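Local structure of beta-porphyranase (Bacteroides plebeius, 4AWD) at residues K170-E181 / M203-Q214. The protein hydrolyses the sulfated red-seaweed polysaccharide porphyran, cutting the linkages between beta-D-galactose and alpha-L-galactose-6-sulfate and releasing mostly disaccharides. Numbering follows the deposited sequence.
Sequences KTWSSQELDIIE and MNSNTHYWYQEQ
The indole of Trp210 meets Glu176 along its edge: CB of Glu176 lies in the ring plane, and Trp210 NE1 donates to Glu176 OE1 at 2.8 Å, striking the oxygen nearly along its C-O axis. Carboxylate and indole are almost coplanar, and Arg218 makes a cation-pi contact with the indole. Glu176 reaches this position because its CG stands anti to the backbone N (chi1 -174°) and the chain stays extended. The His208 ring also receives its partners at an edge, where Asp178 OD2 and a water lie in plane; the NE2 to OD2 bond, 3.0 Å, is weak and bent, with the carboxylate turned 84° from the imidazole. The stronger hold on this ring is Asp220, bonded to ND1. The same water, 2.7 Å from Glu181 OE2, also bonds Asn206 ND2 and links the histidine to Glu181, beyond the corner at Ile179; Glu181 OE1 bonds Tyr289 OH.

These antiparallel neighbours belong to the beta-sandwich of family GH16, and Glu176, Asp178 and Glu181 match its E-x-D-x-x-E signature. By similarity, Glu176 is the nucleophile and Glu181 the proton donor. A classic beta bulge, with Ile179 and Ile180 both facing Phe151, interrupts the alternation between Asp178 and Glu181, and Ser205 OG donates to Ile179 O at 2.8 Å from above the carbonyl plane.

On the face away from Glu176, Gln175 NE2 lies 3.3 Å from Tyr209 CE2, its amide 29° from the phenol plane. Back on the Glu176 face, Trp172, with Lys170 C over one indole face toward the rim, presents its edge to Gln214, whose amide stands nearly perpendicular, with Trp172 CH2 3.6 Å from Gln214 CD.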
loop_
_atom_site.group_PDB
_atom_site.type_symbol
_atom_site.label_atom_id
_atom_site.label_comp_id
_atom_site.label_asym_id
_atom_site.label_seq_id
_atom_site.Cartn_x
_atom_site.Cartn_y
_atom_site.Cartn_z
ATOM N N LYS A 170 -22.305 9.795 -16.861
ATOM C CA LYS A 170 -21.012 10.016 -16.242
ATOM C C LYS A 170 -20.460 8.685 -15.724
ATOM O O LYS A 170 -21.188 7.870 -15.129
ATOM C CB LYS A 170 -21.106 11.046 -15.110
ATOM C CG LYS A 170 -21.400 12.472 -15.581
ATOM C CD LYS A 170 -21.335 13.459 -14.427
ATOM C CE LYS A 170 -21.792 14.852 -14.841
ATOM N NZ LYS A 170 -21.760 15.770 -13.677
ATOM N N THR A 171 -19.172 8.468 -15.979
ATOM C CA THR A 171 -18.450 7.340 -15.402
ATOM C C THR A 171 -17.147 7.796 -14.736
ATOM O O THR A 171 -16.596 8.849 -15.070
ATOM C CB THR A 171 -18.145 6.245 -16.448
ATOM O OG1 THR A 171 -17.021 6.637 -17.245
ATOM C CG2 THR A 171 -19.345 5.995 -17.340
ATOM N N TRP A 172 -16.665 6.993 -13.790
ATOM C CA TRP A 172 -15.404 7.269 -13.121
ATOM C C TRP A 172 -14.550 6.023 -13.041
ATOM O O TRP A 172 -15.067 4.927 -12.840
ATOM C CB TRP A 172 -15.635 7.819 -11.718
ATOM C CG TRP A 172 -16.415 9.095 -11.703
ATOM C CD1 TRP A 172 -15.920 10.379 -11.763
ATOM C CD2 TRP A 172 -17.832 9.215 -11.617
ATOM N NE1 TRP A 172 -16.950 11.281 -11.720
ATOM C CE2 TRP A 172 -18.136 10.596 -11.637
ATOM C CE3 TRP A 172 -18.882 8.286 -11.529
ATOM C CZ2 TRP A 172 -19.451 11.072 -11.565
ATOM C CZ3 TRP A 172 -20.189 8.760 -11.465
ATOM C CH2 TRP A 172 -20.461 10.144 -11.477
ATOM N N SER A 173 -13.243 6.217 -13.207
ATOM C CA SER A 173 -12.263 5.166 -12.995
ATOM C C SER A 173 -11.045 5.669 -12.217
ATOM O O SER A 173 -10.715 6.858 -12.245
ATOM C CB SER A 173 -11.831 4.550 -14.328
ATOM O OG SER A 173 -11.097 5.485 -15.107
ATOM N N SER A 174 -10.413 4.748 -11.498
ATOM C CA SER A 174 -9.126 4.984 -10.853
ATOM C C SER A 174 -8.393 3.654 -10.742
ATOM O O SER A 174 -8.947 2.609 -11.083
ATOM C CB SER A 174 -9.292 5.629 -9.479
ATOM O OG SER A 174 -9.931 4.757 -8.565
ATOM N N GLN A 175 -7.140 3.694 -10.301
ATOM C CA GLN A 175 -6.349 2.479 -10.162
ATOM C C GLN A 175 -5.651 2.434 -8.809
ATOM O O GLN A 175 -5.496 3.453 -8.138
ATOM C CB GLN A 175 -5.332 2.329 -11.301
ATOM C CG GLN A 175 -5.938 2.269 -12.700
ATOM C CD GLN A 175 -6.268 3.656 -13.258
ATOM O OE1 GLN A 175 -5.460 4.578 -13.188
ATOM N NE2 GLN A 175 -7.466 3.799 -13.811
ATOM N N GLU A 176 -5.220 1.239 -8.436
ATOM C CA GLU A 176 -4.705 0.975 -7.122
ATOM C C GLU A 176 -3.783 -0.227 -7.220
ATOM O O GLU A 176 -4.181 -1.281 -7.726
ATOM C CB GLU A 176 -5.864 0.672 -6.160
ATOM C CG GLU A 176 -5.464 0.517 -4.705
ATOM C CD GLU A 176 -6.668 0.455 -3.786
ATOM O OE1 GLU A 176 -7.815 0.626 -4.264
ATOM O OE2 GLU A 176 -6.480 0.219 -2.580
ATOM N N LEU A 177 -2.561 -0.055 -6.735
ATOM C CA LEU A 177 -1.530 -1.072 -6.840
ATOM C C LEU A 177 -1.046 -1.430 -5.443
ATOM O O LEU A 177 -0.380 -0.637 -4.772
ATOM C CB LEU A 177 -0.382 -0.583 -7.750
ATOM C CG LEU A 177 0.993 -1.280 -7.839
ATOM C CD1 LEU A 177 0.869 -2.751 -8.161
ATOM C CD2 LEU A 177 1.870 -0.601 -8.895
ATOM N N ASP A 178 -1.436 -2.614 -5.000
ATOM C CA ASP A 178 -1.096 -3.111 -3.665
ATOM C C ASP A 178 0.155 -3.948 -3.760
ATOM O O ASP A 178 0.141 -5.023 -4.365
ATOM C CB ASP A 178 -2.246 -3.957 -3.096
ATOM C CG ASP A 178 -3.448 -3.113 -2.702
ATOM O OD1 ASP A 178 -3.250 -2.185 -1.904
ATOM O OD2 ASP A 178 -4.576 -3.376 -3.184
ATOM N N ILE A 179 1.244 -3.440 -3.191
ATOM C CA ILE A 179 2.518 -4.141 -3.250
ATOM C C ILE A 179 2.573 -5.183 -2.133
ATOM O O ILE A 179 2.974 -6.318 -2.362
ATOM C CB ILE A 179 3.727 -3.167 -3.245
ATOM C CG1 ILE A 179 3.720 -2.347 -4.544
ATOM C CG2 ILE A 179 5.039 -3.945 -3.115
ATOM C CD1 ILE A 179 4.621 -1.132 -4.576
ATOM N N ILE A 180 2.148 -4.804 -0.932
ATOM C CA ILE A 180 1.939 -5.789 0.131
ATOM C C ILE A 180 0.803 -5.402 1.055
ATOM O O ILE A 180 0.680 -4.236 1.449
ATOM C CB ILE A 180 3.248 -6.085 0.957
ATOM C CG1 ILE A 180 3.025 -7.218 1.974
ATOM C CG2 ILE A 180 3.810 -4.794 1.637
ATOM C CD1 ILE A 180 2.695 -8.590 1.341
ATOM N N GLU A 181 -0.028 -6.392 1.373
ATOM C CA GLU A 181 -0.919 -6.363 2.531
ATOM C C GLU A 181 -0.587 -7.575 3.391
ATOM O O GLU A 181 -0.457 -8.674 2.868
ATOM C CB GLU A 181 -2.386 -6.459 2.099
ATOM C CG GLU A 181 -2.892 -5.356 1.190
ATOM C CD GLU A 181 -4.337 -5.565 0.789
ATOM O OE1 GLU A 181 -5.228 -5.393 1.655
ATOM O OE2 GLU A 181 -4.595 -5.915 -0.386
ATOM N N MET A 203 2.613 -13.560 -0.077
ATOM C CA MET A 203 2.847 -12.310 -0.805
ATOM C C MET A 203 1.506 -11.879 -1.364
ATOM O O MET A 203 1.174 -12.160 -2.523
ATOM C CB MET A 203 3.868 -12.536 -1.932
ATOM C CG MET A 203 4.364 -11.293 -2.674
ATOM S SD MET A 203 5.353 -10.205 -1.630
ATOM C CE MET A 203 5.557 -8.782 -2.697
ATOM N N ASN A 204 0.708 -11.240 -0.511
ATOM C CA ASN A 204 -0.568 -10.671 -0.933
ATOM C C ASN A 204 -0.385 -9.329 -1.650
ATOM O O ASN A 204 -0.245 -8.283 -1.020
ATOM C CB ASN A 204 -1.514 -10.529 0.259
ATOM C CG ASN A 204 -1.467 -11.718 1.175
ATOM O OD1 ASN A 204 -1.837 -12.831 0.789
ATOM N ND2 ASN A 204 -1.007 -11.496 2.405
ATOM N N SER A 205 -0.366 -9.376 -2.973
ATOM C CA SER A 205 -0.239 -8.170 -3.785
ATOM C C SER A 205 -1.489 -8.148 -4.614
ATOM O O SER A 205 -2.226 -9.138 -4.614
ATOM C CB SER A 205 0.984 -8.252 -4.689
ATOM O OG SER A 205 2.148 -8.442 -3.913
ATOM N N ASN A 206 -1.753 -7.040 -5.305
ATOM C CA ASN A 206 -2.987 -6.943 -6.050
ATOM C C ASN A 206 -3.045 -5.707 -6.931
ATOM O O ASN A 206 -2.267 -4.767 -6.751
ATOM C CB ASN A 206 -4.167 -6.938 -5.066
ATOM C CG ASN A 206 -5.397 -7.663 -5.598
ATOM O OD1 ASN A 206 -5.474 -8.028 -6.778
ATOM N ND2 ASN A 206 -6.383 -7.856 -4.719
ATOM N N THR A 207 -3.978 -5.723 -7.881
ATOM C CA THR A 207 -4.267 -4.574 -8.714
ATOM C C THR A 207 -5.769 -4.368 -8.753
ATOM O O THR A 207 -6.541 -5.336 -8.764
ATOM C CB THR A 207 -3.826 -4.797 -10.160
ATOM O OG1 THR A 207 -4.640 -5.826 -10.752
ATOM C CG2 THR A 207 -2.330 -5.174 -10.247
ATOM N N HIS A 208 -6.186 -3.105 -8.800
ATOM C CA HIS A 208 -7.593 -2.778 -8.940
ATOM C C HIS A 208 -7.765 -1.735 -10.028
ATOM O O HIS A 208 -7.101 -0.696 -10.001
ATOM C CB HIS A 208 -8.155 -2.234 -7.623
ATOM C CG HIS A 208 -7.866 -3.097 -6.433
ATOM N ND1 HIS A 208 -8.769 -4.014 -5.940
ATOM C CD2 HIS A 208 -6.778 -3.175 -5.633
ATOM C CE1 HIS A 208 -8.245 -4.632 -4.898
ATOM N NE2 HIS A 208 -7.038 -4.139 -4.688
ATOM N N TYR A 209 -8.640 -2.017 -10.991
ATOM C CA TYR A 209 -9.168 -0.972 -11.841
ATOM C C TYR A 209 -10.570 -0.675 -11.329
ATOM O O TYR A 209 -11.469 -1.511 -11.463
ATOM C CB TYR A 209 -9.199 -1.413 -13.313
ATOM C CG TYR A 209 -9.578 -0.295 -14.271
ATOM C CD1 TYR A 209 -10.901 -0.041 -14.575
ATOM C CD2 TYR A 209 -8.610 0.515 -14.850
ATOM C CE1 TYR A 209 -11.263 0.977 -15.455
ATOM C CE2 TYR A 209 -8.964 1.549 -15.720
ATOM C CZ TYR A 209 -10.296 1.762 -16.021
ATOM O OH TYR A 209 -10.683 2.770 -16.875
ATOM N N TRP A 210 -10.760 0.496 -10.726
ATOM C CA TRP A 210 -12.062 0.849 -10.165
ATOM C C TRP A 210 -12.938 1.468 -11.234
ATOM O O TRP A 210 -12.518 2.407 -11.909
ATOM C CB TRP A 210 -11.914 1.822 -8.986
ATOM C CG TRP A 210 -11.289 1.197 -7.806
ATOM C CD1 TRP A 210 -9.972 1.250 -7.454
ATOM C CD2 TRP A 210 -11.940 0.393 -6.813
ATOM N NE1 TRP A 210 -9.758 0.531 -6.299
ATOM C CE2 TRP A 210 -10.949 -0.008 -5.884
ATOM C CE3 TRP A 210 -13.264 -0.014 -6.608
ATOM C CZ2 TRP A 210 -11.242 -0.796 -4.759
ATOM C CZ3 TRP A 210 -13.555 -0.801 -5.491
ATOM C CH2 TRP A 210 -12.538 -1.184 -4.581
ATOM N N TYR A 211 -14.153 0.955 -11.386
ATOM C CA TYR A 211 -15.073 1.486 -12.388
ATOM C C TYR A 211 -16.472 1.690 -11.843
ATOM O O TYR A 211 -16.993 0.847 -11.098
ATOM C CB TYR A 211 -15.136 0.591 -13.621
ATOM C CG TYR A 211 -16.043 1.126 -14.714
ATOM C CD1 TYR A 211 -15.590 2.104 -15.600
ATOM C CD2 TYR A 211 -17.346 0.652 -14.861
ATOM C CE1 TYR A 211 -16.404 2.594 -16.615
ATOM C CE2 TYR A 211 -18.179 1.140 -15.874
ATOM C CZ TYR A 211 -17.700 2.109 -16.750
ATOM O OH TYR A 211 -18.510 2.596 -17.759
ATOM N N GLN A 212 -17.078 2.813 -12.238
ATOM C CA GLN A 212 -18.410 3.171 -11.792
ATOM C C GLN A 212 -19.134 4.063 -12.790
ATOM O O GLN A 212 -18.576 5.037 -13.292
ATOM C CB GLN A 212 -18.325 3.884 -10.446
ATOM C CG GLN A 212 -19.673 4.130 -9.792
ATOM C CD GLN A 212 -19.550 4.878 -8.498
ATOM O OE1 GLN A 212 -18.533 5.513 -8.226
ATOM N NE2 GLN A 212 -20.590 4.810 -7.685
ATOM N N GLU A 213 -20.388 3.718 -13.059
ATOM C CA GLU A 213 -21.292 4.554 -13.844
ATOM C C GLU A 213 -22.236 5.250 -12.876
ATOM O O GLU A 213 -22.605 4.676 -11.839
ATOM C CB GLU A 213 -22.069 3.706 -14.847
ATOM C CG GLU A 213 -21.185 3.128 -15.944
ATOM C CD GLU A 213 -21.896 2.126 -16.845
ATOM O OE1 GLU A 213 -23.112 1.890 -16.653
ATOM O OE2 GLU A 213 -21.230 1.571 -17.747
ATOM N N GLN A 214 -22.610 6.490 -13.198
ATOM C CA GLN A 214 -23.466 7.277 -12.309
ATOM C C GLN A 214 -24.821 6.603 -12.065
ATOM O O GLN A 214 -25.545 6.263 -13.006
ATOM C CB GLN A 214 -23.653 8.699 -12.832
ATOM C CG GLN A 214 -24.200 9.672 -11.785
ATOM C CD GLN A 214 -23.853 11.108 -12.106
ATOM O OE1 GLN A 214 -23.774 11.483 -13.282
ATOM N NE2 GLN A 214 -23.638 11.923 -11.068
HETATM O O HOH W 1 -24.852 10.176 -15.394
HETATM O O HOH W 2 -23.205 14.966 -11.421
HETATM O O HOH W 3 -6.474 -6.046 -2.337
#